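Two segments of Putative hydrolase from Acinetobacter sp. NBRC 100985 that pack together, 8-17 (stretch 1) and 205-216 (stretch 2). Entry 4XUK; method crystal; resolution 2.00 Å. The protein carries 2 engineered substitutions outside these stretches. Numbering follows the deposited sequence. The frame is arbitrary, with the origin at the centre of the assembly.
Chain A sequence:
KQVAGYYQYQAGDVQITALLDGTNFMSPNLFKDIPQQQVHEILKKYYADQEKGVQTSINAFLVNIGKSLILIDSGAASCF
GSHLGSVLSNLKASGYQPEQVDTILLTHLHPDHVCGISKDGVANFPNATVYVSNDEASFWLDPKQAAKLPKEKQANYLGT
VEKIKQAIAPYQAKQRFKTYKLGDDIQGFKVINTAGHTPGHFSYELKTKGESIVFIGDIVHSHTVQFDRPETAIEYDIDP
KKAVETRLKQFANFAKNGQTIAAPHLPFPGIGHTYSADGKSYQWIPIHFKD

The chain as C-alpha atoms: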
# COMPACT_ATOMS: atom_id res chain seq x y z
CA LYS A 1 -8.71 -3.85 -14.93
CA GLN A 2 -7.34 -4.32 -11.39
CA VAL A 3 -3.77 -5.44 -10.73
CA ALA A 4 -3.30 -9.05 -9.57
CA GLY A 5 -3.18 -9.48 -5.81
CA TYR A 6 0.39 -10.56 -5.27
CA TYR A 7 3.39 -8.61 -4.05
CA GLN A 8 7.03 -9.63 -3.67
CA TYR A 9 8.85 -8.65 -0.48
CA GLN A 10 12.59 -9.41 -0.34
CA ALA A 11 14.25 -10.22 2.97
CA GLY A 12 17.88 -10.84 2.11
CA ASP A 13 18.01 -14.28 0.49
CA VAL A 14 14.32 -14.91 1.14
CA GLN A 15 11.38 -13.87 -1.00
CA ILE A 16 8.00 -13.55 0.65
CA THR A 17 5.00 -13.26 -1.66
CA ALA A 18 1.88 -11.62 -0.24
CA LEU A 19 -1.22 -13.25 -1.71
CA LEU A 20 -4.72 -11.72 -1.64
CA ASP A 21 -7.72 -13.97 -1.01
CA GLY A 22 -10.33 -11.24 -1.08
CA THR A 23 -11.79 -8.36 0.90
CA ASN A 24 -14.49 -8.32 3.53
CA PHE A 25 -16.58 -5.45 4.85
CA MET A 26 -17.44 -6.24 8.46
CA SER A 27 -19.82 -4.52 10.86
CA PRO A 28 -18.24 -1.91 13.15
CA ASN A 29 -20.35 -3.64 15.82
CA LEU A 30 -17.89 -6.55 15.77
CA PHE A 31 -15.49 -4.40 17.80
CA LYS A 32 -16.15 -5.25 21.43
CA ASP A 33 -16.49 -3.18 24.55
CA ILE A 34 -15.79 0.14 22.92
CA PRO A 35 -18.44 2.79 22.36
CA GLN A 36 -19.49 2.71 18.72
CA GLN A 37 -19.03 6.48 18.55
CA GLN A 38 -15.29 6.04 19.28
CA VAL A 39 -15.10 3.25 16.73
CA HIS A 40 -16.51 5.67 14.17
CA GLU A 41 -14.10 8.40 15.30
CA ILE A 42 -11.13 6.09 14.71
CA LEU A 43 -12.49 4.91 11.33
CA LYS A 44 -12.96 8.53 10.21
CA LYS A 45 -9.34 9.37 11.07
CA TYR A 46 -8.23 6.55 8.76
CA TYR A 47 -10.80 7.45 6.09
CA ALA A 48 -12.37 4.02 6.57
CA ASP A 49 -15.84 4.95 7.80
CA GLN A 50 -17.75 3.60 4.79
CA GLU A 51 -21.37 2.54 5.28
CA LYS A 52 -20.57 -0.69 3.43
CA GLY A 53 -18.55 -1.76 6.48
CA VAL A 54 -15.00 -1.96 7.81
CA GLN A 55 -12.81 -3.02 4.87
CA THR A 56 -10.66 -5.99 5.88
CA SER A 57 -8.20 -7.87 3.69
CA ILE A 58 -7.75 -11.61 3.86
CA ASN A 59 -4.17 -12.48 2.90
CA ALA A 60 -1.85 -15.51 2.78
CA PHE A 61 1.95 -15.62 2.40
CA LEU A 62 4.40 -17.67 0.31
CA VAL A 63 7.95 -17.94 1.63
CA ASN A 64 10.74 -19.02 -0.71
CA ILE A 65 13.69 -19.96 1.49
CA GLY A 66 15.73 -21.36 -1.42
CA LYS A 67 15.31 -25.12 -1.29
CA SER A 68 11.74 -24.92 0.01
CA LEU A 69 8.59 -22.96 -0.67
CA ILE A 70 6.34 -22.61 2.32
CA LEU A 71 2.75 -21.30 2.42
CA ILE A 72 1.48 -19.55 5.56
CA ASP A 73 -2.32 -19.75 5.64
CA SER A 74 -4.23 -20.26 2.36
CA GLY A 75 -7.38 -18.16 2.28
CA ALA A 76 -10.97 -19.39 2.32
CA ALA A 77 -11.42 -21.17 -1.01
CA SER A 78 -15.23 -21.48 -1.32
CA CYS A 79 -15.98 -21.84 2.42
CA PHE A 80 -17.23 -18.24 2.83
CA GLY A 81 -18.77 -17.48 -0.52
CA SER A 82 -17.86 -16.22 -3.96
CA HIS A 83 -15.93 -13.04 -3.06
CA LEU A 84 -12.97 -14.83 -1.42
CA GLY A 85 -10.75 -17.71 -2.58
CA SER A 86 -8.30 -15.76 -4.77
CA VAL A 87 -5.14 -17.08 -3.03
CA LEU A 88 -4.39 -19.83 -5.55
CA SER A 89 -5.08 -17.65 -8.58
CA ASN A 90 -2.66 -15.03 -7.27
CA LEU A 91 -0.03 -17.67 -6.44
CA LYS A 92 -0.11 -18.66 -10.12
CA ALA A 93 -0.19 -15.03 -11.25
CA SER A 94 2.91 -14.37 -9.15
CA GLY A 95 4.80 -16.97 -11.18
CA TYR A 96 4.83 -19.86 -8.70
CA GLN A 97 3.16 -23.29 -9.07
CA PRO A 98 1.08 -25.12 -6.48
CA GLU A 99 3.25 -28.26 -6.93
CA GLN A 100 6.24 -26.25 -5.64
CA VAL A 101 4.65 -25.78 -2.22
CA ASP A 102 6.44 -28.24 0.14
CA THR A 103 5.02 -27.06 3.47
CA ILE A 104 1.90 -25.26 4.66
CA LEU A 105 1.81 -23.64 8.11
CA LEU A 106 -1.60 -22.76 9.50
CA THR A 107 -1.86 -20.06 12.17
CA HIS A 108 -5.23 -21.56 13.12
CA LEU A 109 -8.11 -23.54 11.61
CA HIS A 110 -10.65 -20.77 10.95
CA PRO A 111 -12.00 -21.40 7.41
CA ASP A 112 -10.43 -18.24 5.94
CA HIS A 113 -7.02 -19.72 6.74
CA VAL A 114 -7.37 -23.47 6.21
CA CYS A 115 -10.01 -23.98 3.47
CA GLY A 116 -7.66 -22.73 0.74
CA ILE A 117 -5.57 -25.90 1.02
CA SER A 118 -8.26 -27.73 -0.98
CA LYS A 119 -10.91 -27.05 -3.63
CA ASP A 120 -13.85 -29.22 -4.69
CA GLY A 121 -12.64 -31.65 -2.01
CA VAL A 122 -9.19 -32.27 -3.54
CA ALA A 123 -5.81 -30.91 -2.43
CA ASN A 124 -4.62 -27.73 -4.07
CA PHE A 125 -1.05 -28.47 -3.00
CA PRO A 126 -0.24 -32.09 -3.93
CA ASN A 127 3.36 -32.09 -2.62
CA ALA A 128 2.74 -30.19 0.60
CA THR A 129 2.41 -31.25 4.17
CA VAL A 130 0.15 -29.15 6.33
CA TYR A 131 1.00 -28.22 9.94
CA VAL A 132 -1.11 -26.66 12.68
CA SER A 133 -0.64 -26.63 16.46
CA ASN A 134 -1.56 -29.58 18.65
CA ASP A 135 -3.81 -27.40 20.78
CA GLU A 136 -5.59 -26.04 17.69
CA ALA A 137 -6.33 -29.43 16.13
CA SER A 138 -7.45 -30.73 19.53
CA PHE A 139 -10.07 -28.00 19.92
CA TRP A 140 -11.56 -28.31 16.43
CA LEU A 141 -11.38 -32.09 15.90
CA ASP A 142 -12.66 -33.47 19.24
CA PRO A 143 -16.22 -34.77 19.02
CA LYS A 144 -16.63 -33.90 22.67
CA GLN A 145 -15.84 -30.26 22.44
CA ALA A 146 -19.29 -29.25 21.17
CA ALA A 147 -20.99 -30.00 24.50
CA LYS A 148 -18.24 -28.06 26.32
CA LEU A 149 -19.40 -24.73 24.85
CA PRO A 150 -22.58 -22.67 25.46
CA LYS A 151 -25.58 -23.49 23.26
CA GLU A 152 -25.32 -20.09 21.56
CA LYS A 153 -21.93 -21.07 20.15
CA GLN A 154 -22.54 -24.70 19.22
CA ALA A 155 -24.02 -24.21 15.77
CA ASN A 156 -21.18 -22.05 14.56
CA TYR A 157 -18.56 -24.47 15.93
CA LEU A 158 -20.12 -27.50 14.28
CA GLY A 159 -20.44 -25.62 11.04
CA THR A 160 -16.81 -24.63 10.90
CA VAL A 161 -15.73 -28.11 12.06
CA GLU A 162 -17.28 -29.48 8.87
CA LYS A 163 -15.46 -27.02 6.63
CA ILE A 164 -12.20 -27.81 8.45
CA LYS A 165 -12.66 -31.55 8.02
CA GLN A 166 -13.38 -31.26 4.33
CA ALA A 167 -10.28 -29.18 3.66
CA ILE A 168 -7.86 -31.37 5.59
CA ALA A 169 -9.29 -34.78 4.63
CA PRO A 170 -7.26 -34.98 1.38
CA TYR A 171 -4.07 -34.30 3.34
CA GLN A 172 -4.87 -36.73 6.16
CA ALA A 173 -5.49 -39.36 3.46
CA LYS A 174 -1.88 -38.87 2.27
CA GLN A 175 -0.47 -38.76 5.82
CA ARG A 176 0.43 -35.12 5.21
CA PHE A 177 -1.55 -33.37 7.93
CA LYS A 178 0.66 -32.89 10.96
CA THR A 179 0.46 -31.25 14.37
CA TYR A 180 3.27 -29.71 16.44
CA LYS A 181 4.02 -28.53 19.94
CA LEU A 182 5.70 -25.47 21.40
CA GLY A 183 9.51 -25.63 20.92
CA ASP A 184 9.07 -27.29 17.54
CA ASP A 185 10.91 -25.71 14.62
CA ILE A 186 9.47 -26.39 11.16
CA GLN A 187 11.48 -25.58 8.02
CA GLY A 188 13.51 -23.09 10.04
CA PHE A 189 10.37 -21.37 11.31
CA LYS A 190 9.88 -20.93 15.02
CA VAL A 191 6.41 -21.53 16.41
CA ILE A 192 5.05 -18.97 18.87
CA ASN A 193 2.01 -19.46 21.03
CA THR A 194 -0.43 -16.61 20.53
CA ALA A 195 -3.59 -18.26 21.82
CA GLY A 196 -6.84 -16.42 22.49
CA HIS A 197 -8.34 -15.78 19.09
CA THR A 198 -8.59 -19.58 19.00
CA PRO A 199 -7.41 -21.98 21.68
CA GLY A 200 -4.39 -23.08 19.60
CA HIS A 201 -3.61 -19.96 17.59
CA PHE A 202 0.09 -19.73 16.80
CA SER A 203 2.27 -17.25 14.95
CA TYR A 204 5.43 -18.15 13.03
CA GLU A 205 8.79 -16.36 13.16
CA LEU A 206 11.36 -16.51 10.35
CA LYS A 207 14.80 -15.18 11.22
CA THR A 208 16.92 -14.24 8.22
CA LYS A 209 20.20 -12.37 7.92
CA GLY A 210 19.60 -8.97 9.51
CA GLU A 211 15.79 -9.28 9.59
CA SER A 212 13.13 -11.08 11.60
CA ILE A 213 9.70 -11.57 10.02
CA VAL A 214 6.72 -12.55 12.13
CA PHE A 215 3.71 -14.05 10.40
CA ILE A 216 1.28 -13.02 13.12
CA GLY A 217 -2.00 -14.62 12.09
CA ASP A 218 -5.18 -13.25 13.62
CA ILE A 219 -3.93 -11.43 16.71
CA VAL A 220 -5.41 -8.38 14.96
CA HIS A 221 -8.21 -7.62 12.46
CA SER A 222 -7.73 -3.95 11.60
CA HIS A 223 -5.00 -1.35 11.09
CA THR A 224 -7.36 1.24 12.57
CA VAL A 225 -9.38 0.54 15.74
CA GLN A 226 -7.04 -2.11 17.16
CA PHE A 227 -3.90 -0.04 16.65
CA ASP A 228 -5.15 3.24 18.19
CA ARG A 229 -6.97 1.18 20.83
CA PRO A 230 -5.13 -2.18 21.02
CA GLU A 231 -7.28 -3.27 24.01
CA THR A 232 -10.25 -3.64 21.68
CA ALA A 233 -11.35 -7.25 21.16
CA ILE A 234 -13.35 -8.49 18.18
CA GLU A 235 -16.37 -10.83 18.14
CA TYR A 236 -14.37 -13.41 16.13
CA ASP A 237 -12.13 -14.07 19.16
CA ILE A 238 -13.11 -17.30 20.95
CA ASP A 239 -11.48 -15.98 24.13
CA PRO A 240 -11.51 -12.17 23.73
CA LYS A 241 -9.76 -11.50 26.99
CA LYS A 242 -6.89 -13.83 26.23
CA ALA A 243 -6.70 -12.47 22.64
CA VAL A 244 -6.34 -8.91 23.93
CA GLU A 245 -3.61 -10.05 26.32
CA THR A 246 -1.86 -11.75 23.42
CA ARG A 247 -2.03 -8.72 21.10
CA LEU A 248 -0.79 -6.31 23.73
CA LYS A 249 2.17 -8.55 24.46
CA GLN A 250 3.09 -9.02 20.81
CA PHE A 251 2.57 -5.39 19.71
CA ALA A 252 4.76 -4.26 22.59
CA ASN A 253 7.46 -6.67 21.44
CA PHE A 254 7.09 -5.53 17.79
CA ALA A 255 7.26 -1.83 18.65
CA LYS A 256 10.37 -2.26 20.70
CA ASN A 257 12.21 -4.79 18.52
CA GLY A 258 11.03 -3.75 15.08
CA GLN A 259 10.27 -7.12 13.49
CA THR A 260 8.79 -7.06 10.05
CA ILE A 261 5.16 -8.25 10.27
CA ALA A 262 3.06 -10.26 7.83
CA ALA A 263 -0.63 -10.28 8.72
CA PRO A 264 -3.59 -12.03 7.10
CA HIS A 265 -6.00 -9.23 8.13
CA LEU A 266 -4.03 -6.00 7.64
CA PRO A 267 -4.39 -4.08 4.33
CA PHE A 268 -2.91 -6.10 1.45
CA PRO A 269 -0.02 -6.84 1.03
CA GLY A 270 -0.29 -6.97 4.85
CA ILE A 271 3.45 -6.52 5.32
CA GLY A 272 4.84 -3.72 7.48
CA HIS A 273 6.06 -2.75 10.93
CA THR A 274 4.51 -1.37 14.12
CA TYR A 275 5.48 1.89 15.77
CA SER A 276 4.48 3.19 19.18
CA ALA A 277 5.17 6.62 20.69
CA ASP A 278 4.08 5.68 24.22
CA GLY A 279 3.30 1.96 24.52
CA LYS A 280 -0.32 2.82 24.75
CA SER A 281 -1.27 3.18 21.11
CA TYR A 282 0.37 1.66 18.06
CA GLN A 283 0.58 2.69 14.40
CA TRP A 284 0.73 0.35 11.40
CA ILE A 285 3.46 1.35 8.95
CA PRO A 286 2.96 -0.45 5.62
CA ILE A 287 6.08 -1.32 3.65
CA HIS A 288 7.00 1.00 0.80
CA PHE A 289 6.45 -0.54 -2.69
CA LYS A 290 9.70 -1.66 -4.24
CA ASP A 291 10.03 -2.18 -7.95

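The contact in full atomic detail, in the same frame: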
# COMPACT_ATOMS: atom_id res chain seq x y z
N GLN A 8 5.79 -8.96 -4.06
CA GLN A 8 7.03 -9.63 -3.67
C GLN A 8 7.82 -8.79 -2.69
O GLN A 8 8.25 -7.69 -3.03
CB GLN A 8 7.90 -9.93 -4.90
CG GLN A 8 7.22 -10.72 -6.03
CD GLN A 8 6.95 -12.18 -5.69
OE1 GLN A 8 7.09 -12.61 -4.54
NE2 GLN A 8 6.58 -12.95 -6.70
N TYR A 9 8.03 -9.32 -1.49
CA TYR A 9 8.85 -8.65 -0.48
C TYR A 9 10.16 -9.43 -0.31
O TYR A 9 10.14 -10.63 -0.08
CB TYR A 9 8.11 -8.56 0.86
CG TYR A 9 8.93 -7.93 1.96
CD1 TYR A 9 9.10 -6.55 2.03
CD2 TYR A 9 9.56 -8.71 2.93
CE1 TYR A 9 9.86 -5.97 3.02
CE2 TYR A 9 10.33 -8.14 3.92
CZ TYR A 9 10.47 -6.76 3.96
OH TYR A 9 11.23 -6.18 4.95
N GLN A 10 11.29 -8.74 -0.45
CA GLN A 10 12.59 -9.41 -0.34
C GLN A 10 13.21 -9.19 1.03
O GLN A 10 13.38 -8.05 1.48
CB GLN A 10 13.55 -8.92 -1.43
CG GLN A 10 14.79 -9.80 -1.59
CD GLN A 10 14.51 -11.08 -2.36
OE1 GLN A 10 13.58 -11.14 -3.16
NE2 GLN A 10 15.33 -12.11 -2.12
N ALA A 11 13.57 -10.29 1.69
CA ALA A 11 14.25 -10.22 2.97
C ALA A 11 15.58 -10.94 2.83
O ALA A 11 15.68 -12.13 3.15
CB ALA A 11 13.41 -10.85 4.05
N GLY A 12 16.58 -10.23 2.34
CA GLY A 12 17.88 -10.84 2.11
C GLY A 12 17.77 -11.92 1.05
O GLY A 12 17.37 -11.63 -0.08
N ASP A 13 18.10 -13.15 1.42
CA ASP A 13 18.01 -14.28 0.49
C ASP A 13 16.61 -14.88 0.37
O ASP A 13 16.40 -15.84 -0.37
CB ASP A 13 19.00 -15.38 0.90
CG ASP A 13 20.44 -15.00 0.62
OD1 ASP A 13 20.67 -14.13 -0.24
OD2 ASP A 13 21.34 -15.59 1.26
N VAL A 14 15.66 -14.32 1.10
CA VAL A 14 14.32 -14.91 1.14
C VAL A 14 13.32 -14.02 0.43
O VAL A 14 13.33 -12.80 0.60
CB VAL A 14 13.88 -15.13 2.60
CG1 VAL A 14 12.48 -15.76 2.66
CG2 VAL A 14 14.90 -15.99 3.31
N GLN A 15 12.46 -14.62 -0.38
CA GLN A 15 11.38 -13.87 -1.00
C GLN A 15 10.07 -14.29 -0.37
O GLN A 15 9.77 -15.48 -0.29
CB GLN A 15 11.34 -14.11 -2.51
CG GLN A 15 10.20 -13.37 -3.20
CD GLN A 15 10.18 -13.57 -4.72
OE1 GLN A 15 10.00 -14.68 -5.21
NE2 GLN A 15 10.34 -12.48 -5.46
N ILE A 16 9.33 -13.31 0.12
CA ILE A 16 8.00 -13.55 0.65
C ILE A 16 6.99 -12.95 -0.33
O ILE A 16 7.11 -11.79 -0.71
CB ILE A 16 7.83 -12.90 2.04
CG1 ILE A 16 8.82 -13.53 3.02
CG2 ILE A 16 6.39 -13.06 2.52
CD1 ILE A 16 9.00 -12.77 4.32
N THR A 17 6.02 -13.75 -0.75
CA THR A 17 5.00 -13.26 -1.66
C THR A 17 3.69 -13.10 -0.91
O THR A 17 3.13 -14.08 -0.41
CB THR A 17 4.78 -14.23 -2.82
OG1 THR A 17 6.04 -14.59 -3.41
CG2 THR A 17 3.89 -13.60 -3.88
N GLU A 205 7.69 -17.30 13.35
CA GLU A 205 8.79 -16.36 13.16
C GLU A 205 9.90 -16.95 12.28
O GLU A 205 10.37 -18.07 12.51
CB GLU A 205 9.36 -15.92 14.51
CG GLU A 205 10.43 -14.83 14.38
CD GLU A 205 10.91 -14.32 15.72
OE1 GLU A 205 10.54 -14.93 16.75
OE2 GLU A 205 11.64 -13.31 15.74
N LEU A 206 10.29 -16.17 11.27
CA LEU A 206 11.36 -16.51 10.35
C LEU A 206 12.50 -15.54 10.59
O LEU A 206 12.35 -14.34 10.36
CB LEU A 206 10.89 -16.34 8.90
CG LEU A 206 11.45 -17.17 7.73
CD1 LEU A 206 11.77 -16.32 6.51
CD2 LEU A 206 12.64 -18.02 8.13
N LYS A 207 13.63 -16.04 11.08
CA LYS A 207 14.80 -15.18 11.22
C LYS A 207 15.74 -15.34 10.03
O LYS A 207 16.22 -16.44 9.74
CB LYS A 207 15.53 -15.43 12.54
CG LYS A 207 14.63 -15.25 13.76
CD LYS A 207 15.39 -15.39 15.08
CE LYS A 207 14.44 -15.69 16.24
NZ LYS A 207 13.96 -17.11 16.23
N THR A 208 15.98 -14.24 9.32
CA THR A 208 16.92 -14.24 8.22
C THR A 208 18.09 -13.35 8.60
O THR A 208 18.12 -12.79 9.69
CB THR A 208 16.27 -13.70 6.94
OG1 THR A 208 16.07 -12.28 7.07
CG2 THR A 208 14.91 -14.36 6.71
N LYS A 209 19.06 -13.25 7.70
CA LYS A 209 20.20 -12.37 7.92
C LYS A 209 19.76 -10.92 8.07
O LYS A 209 19.27 -10.31 7.11
CB LYS A 209 21.20 -12.51 6.78
CG LYS A 209 20.55 -12.54 5.40
CD LYS A 209 20.45 -13.95 4.85
CE LYS A 209 21.79 -14.45 4.32
NZ LYS A 209 21.78 -15.92 4.09
N GLY A 210 19.92 -10.37 9.27
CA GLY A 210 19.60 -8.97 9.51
C GLY A 210 18.12 -8.59 9.56
O GLY A 210 17.79 -7.40 9.59
N GLU A 211 17.23 -9.58 9.57
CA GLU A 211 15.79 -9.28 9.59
C GLU A 211 14.98 -10.43 10.17
O GLU A 211 15.17 -11.59 9.79
CB GLU A 211 15.29 -8.93 8.18
CG GLU A 211 13.81 -8.60 8.11
CD GLU A 211 13.42 -8.08 6.74
OE1 GLU A 211 14.31 -7.86 5.90
OE2 GLU A 211 12.21 -7.88 6.49
N SER A 212 14.09 -10.11 11.11
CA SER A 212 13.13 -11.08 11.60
C SER A 212 11.75 -10.73 11.04
O SER A 212 11.34 -9.57 11.08
CB SER A 212 13.08 -11.08 13.14
OG SER A 212 14.26 -11.63 13.69
N ILE A 213 11.06 -11.75 10.53
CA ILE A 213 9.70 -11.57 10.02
C ILE A 213 8.75 -12.41 10.85
O ILE A 213 8.97 -13.62 11.01
CB ILE A 213 9.61 -12.03 8.55
CG1 ILE A 213 10.60 -11.26 7.69
CG2 ILE A 213 8.19 -11.85 8.03
CD1 ILE A 213 11.58 -12.16 6.96
N VAL A 214 7.72 -11.78 11.40
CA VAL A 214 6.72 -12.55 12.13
C VAL A 214 5.42 -12.64 11.33
O VAL A 214 4.84 -11.62 10.95
CB VAL A 214 6.44 -12.00 13.55
CG1 VAL A 214 5.50 -12.94 14.30
CG2 VAL A 214 7.76 -11.84 14.32
N PHE A 215 4.98 -13.86 11.06
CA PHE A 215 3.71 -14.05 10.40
C PHE A 215 2.71 -14.21 11.53
O PHE A 215 2.61 -15.29 12.13
CB PHE A 215 3.78 -15.28 9.49
CG PHE A 215 4.81 -15.14 8.39
CD1 PHE A 215 6.17 -15.35 8.65
CD2 PHE A 215 4.44 -14.77 7.11
CE1 PHE A 215 7.12 -15.20 7.65
CE2 PHE A 215 5.39 -14.62 6.10
CZ PHE A 215 6.72 -14.84 6.38
N ILE A 216 1.99 -13.13 11.84
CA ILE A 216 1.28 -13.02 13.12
C ILE A 216 -0.08 -13.70 13.22
O ILE A 216 -0.60 -13.87 14.31
CB ILE A 216 1.09 -11.55 13.55
CG1 ILE A 216 0.26 -10.78 12.52
CG2 ILE A 216 2.44 -10.88 13.75
CD1 ILE A 216 -0.30 -9.45 13.06
O HOH W 1 14.23 -6.39 3.64

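Two β-hairpins laid against each other illustrate a general rule of sheet packing: strands that share no backbone hydrogen bonds must fit by the relief of their side chains. In this putative hydrolase each stretch closes on itself. Residues 8–11 and 14–17 pair around a type II' turn from Ala-11 to Val-14, and 205–208 and 211–215 pair around a type II turn from Thr-208 to Glu-211. The axes of strands 8–11 and 211–215 approach to 9.3 Å at 138°, a gap for side chains to fill.

A small bump sits where the backbones run near each other. Ala-11 and Glu-211 have their CA atoms 6.9 Å apart, and the methyl of Ala-11 leaves room for neighbours on two flanks: its CB lies 3.6 Å from Glu-211 OE1 and 3.7 Å from Ile-213 CD1. That same Ile-213 CD1 meets Ile-16 CD1 at 3.7 Å, so one methyl wedges between two residues of the first hairpin. Ile-16 CD1 also reaches Phe-215 CZ at 3.7 Å, the ring's end coming nearer although its CA-to-CB bond points sideways. Val-14 spreads its branches, CG1 lying 4.0 Å from Leu-206 CD1 and CG2 3.8 Å from Thr-208 CG2.

Polar groups border this apolar interior. The extended side chain of Glu-211 passes Ala-11 to receive a very short hydrogen bond from Tyr-9, OH to OE2 at 2.5 Å, at the edge of the tyrosine ring. The O of water 1 donates to Glu-211 OE1 at 2.7 Å and to Gln-10 O at 2.9 Å, bridging the hairpins. At the turns, Lys-209 NZ and Asp-13 OD2 form a salt bridge at 2.9 Å. Next to Asp-13 in the turn, Gly-12 has positive phi, which favours glycine; an ideal CB there would lie 3.1 Å from Lys-209 CG, a tight fit.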